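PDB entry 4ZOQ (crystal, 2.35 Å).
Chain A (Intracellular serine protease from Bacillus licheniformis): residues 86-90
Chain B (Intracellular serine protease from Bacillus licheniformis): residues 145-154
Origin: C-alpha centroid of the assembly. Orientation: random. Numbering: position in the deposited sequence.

Chain A (86-90) ADVIE
Chain B (145-154) DREGKVLMKA

The contact sets a short extended segment of chain A against the first turns of a helix in chain B. Residues 86-89 form a strand, with phi between -146° and -105° and psi between 137° and 149°; Arg B146 to Ala B154 are helical, with phi from -72° (Glu B147) to -55° (Arg B146) and psi from -52° (Arg B146) to -27° (Glu B147). The two axes approach to 8.3 Å, and their N-to-C directions make an angle of 116°, so the strand crosses the helix obliquely. Two CA-CA distances fix the register: 5.5 Å between Ile A89 CA and Glu B147 CA, and 7.2 Å between Asp A87 CA and Val B150 CA. Together the stretches bury 386 Å².

Ile A89 has the largest covered area, 89 Å². Its CA-to-CB bond points sideways, but the m, t rotamer (chi1 -68°, chi2 167°) brings the end of the side chain onto the helix. There Ile A89 CD1 lies 3.6 Å from Val B150 CG1 and 4.3 Å from Leu B151 CB, both apolar contacts, and also packs 3.4 Å from the backbone atom Glu B147 O. Glu B147 O already accepts from Leu B151 N at 3.1 Å, so the methyl rests against a satisfied i to i+4 bond.

The CA-to-CB bond of Glu B147, with 71 Å² covered, points toward the strand. Its m, t rotamer (chi1 -61°, chi2 179°, chi3 -22°) extends the carboxylate to the backbone of Glu A90, whose N donates to Glu B147 OE2 at 2.8 Å with an N-H...acceptor angle of 157°, a short and fairly straight hydrogen bond. Ile A89 CG2 borders this carboxylate, 3.9 Å from Glu B147 CD. A less comfortable pair lies alongside: Glu A90 OE1 is 2.8 Å from Glu B147 OE2, but both are carboxylate acceptors, so the pair is not a hydrogen bond, and the distance marks a close approach of like charges. Glu A90 reaches this point with chi1 -77°, chi2 85° and chi3 -8°.

Arg B146 supplies positive charge beside the pair. With chi angles of -166°, -170°, 49° and 78°, Arg B146 NH2 makes long salt bridges of 3.7 Å to Glu A90 OE1 and, within the helix, 3.7 Å to Glu B147 OE2. Arg B146 NH1 donates a weak hydrogen bond to Val A88 O, 3.3 Å at 162°. Both chain A acceptors lie at the guanidinium edge, near its plane. Val A88 takes part through this carbonyl while its CA-to-CB bond points away (chi1 -170°).

The CA-to-CB bonds of Asp A87 and Val B150, covering 57 and 56 Å², point toward the opposing stretch. With Asp A87 in m (chi1 -53°, chi2 -25°) and Val B150 in t (chi1 167°), Asp A87 CB meets Val B150 CG2 at 3.7 Å. Further along the helix, the extended all-t Lys B153 places NZ 4.2 Å from Asp A87 OD2, beyond salt-bridge range.

At the helix start, Asp B145 (chi1 56°) is the N-cap: its OD1 accepts from Gly B148 N at 2.9 Å.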

# COMPACT_ATOMS: atom_id res chain seq x y z
N ALA A 86 11.82 10.80 26.09
CA ALA A 86 11.65 10.73 24.64
C ALA A 86 12.98 10.45 23.93
O ALA A 86 14.03 10.89 24.40
CB ALA A 86 11.02 12.01 24.12
N ASP A 87 12.94 9.77 22.79
CA ASP A 87 14.15 9.58 21.98
C ASP A 87 14.03 10.52 20.79
O ASP A 87 12.93 10.76 20.31
CB ASP A 87 14.33 8.11 21.53
CG ASP A 87 14.27 7.12 22.69
OD1 ASP A 87 14.57 7.51 23.84
OD2 ASP A 87 13.91 5.95 22.46
N VAL A 88 15.16 11.05 20.31
CA VAL A 88 15.14 12.10 19.29
C VAL A 88 15.83 11.67 18.00
O VAL A 88 16.87 11.03 18.04
CB VAL A 88 15.84 13.37 19.83
CG1 VAL A 88 15.63 14.56 18.91
CG2 VAL A 88 15.35 13.68 21.23
N ILE A 89 15.31 12.08 16.85
CA ILE A 89 15.96 11.72 15.60
C ILE A 89 16.34 12.96 14.82
O ILE A 89 15.57 13.90 14.71
CB ILE A 89 15.03 10.84 14.69
CG1 ILE A 89 14.79 9.47 15.31
CG2 ILE A 89 15.61 10.66 13.29
CD1 ILE A 89 13.66 8.71 14.62
N GLU A 90 17.55 12.93 14.25
CA GLU A 90 18.11 14.03 13.48
C GLU A 90 18.07 13.74 11.98
O GLU A 90 17.03 13.33 11.44
CB GLU A 90 19.54 14.32 13.96
CG GLU A 90 19.59 15.10 15.29
CD GLU A 90 19.49 14.23 16.55
OE1 GLU A 90 19.24 13.01 16.43
OE2 GLU A 90 19.65 14.77 17.67
N ASP B 145 20.46 1.67 12.86
CA ASP B 145 21.27 2.29 13.89
C ASP B 145 20.32 2.84 14.96
O ASP B 145 19.13 2.53 14.94
CB ASP B 145 22.18 3.38 13.33
CG ASP B 145 21.43 4.46 12.59
OD1 ASP B 145 20.19 4.57 12.76
OD2 ASP B 145 22.08 5.22 11.86
N ARG B 146 20.83 3.70 15.85
CA ARG B 146 20.01 4.22 16.95
C ARG B 146 18.73 4.89 16.46
O ARG B 146 17.63 4.58 16.94
CB ARG B 146 20.81 5.22 17.80
CG ARG B 146 20.11 5.53 19.14
CD ARG B 146 20.75 6.69 19.90
NE ARG B 146 20.94 7.87 19.04
CZ ARG B 146 19.96 8.71 18.70
NH1 ARG B 146 18.73 8.51 19.13
NH2 ARG B 146 20.22 9.76 17.92
N GLU B 147 18.87 5.83 15.52
CA GLU B 147 17.72 6.57 15.03
C GLU B 147 16.82 5.71 14.14
O GLU B 147 15.61 5.97 14.01
CB GLU B 147 18.18 7.78 14.23
CG GLU B 147 19.00 8.80 14.97
CD GLU B 147 19.39 9.90 14.02
OE1 GLU B 147 19.38 9.62 12.81
OE2 GLU B 147 19.65 11.04 14.46
N GLY B 148 17.43 4.70 13.51
CA GLY B 148 16.72 3.71 12.73
C GLY B 148 15.78 2.90 13.58
O GLY B 148 14.62 2.71 13.22
N LYS B 149 16.26 2.43 14.73
CA LYS B 149 15.41 1.63 15.60
C LYS B 149 14.26 2.43 16.19
O LYS B 149 13.19 1.87 16.45
CB LYS B 149 16.24 1.03 16.72
CG LYS B 149 17.44 0.28 16.23
CD LYS B 149 18.04 -0.52 17.36
CE LYS B 149 19.33 -1.19 16.93
NZ LYS B 149 20.06 -1.74 18.12
N VAL B 150 14.46 3.73 16.38
CA VAL B 150 13.41 4.58 16.92
C VAL B 150 12.31 4.75 15.87
O VAL B 150 11.12 4.65 16.19
CB VAL B 150 13.95 5.96 17.36
CG1 VAL B 150 12.80 6.91 17.60
CG2 VAL B 150 14.77 5.81 18.64
N LEU B 151 12.72 4.99 14.63
CA LEU B 151 11.78 5.07 13.51
C LEU B 151 10.96 3.78 13.39
O LEU B 151 9.74 3.83 13.16
CB LEU B 151 12.52 5.36 12.20
CG LEU B 151 11.65 5.65 10.97
CD1 LEU B 151 10.97 6.98 11.12
CD2 LEU B 151 12.47 5.60 9.67
N MET B 152 11.62 2.64 13.53
CA MET B 152 10.93 1.36 13.44
C MET B 152 9.97 1.18 14.59
O MET B 152 8.87 0.64 14.43
CB MET B 152 11.93 0.20 13.38
CG MET B 152 11.29 -1.18 13.29
SD MET B 152 12.43 -2.42 12.63
CE MET B 152 11.46 -3.93 12.71
N LYS B 153 10.41 1.62 15.77
CA LYS B 153 9.61 1.54 16.98
C LYS B 153 8.33 2.35 16.84
O LYS B 153 7.24 1.92 17.24
CB LYS B 153 10.43 2.05 18.17
CG LYS B 153 9.73 2.04 19.51
CD LYS B 153 10.69 2.49 20.58
CE LYS B 153 10.12 2.36 21.98
NZ LYS B 153 11.10 2.93 22.94
N ALA B 154 8.47 3.53 16.25
CA ALA B 154 7.35 4.41 15.99
C ALA B 154 6.40 3.76 15.01
O ALA B 154 5.17 3.76 15.17
CB ALA B 154 7.84 5.76 15.43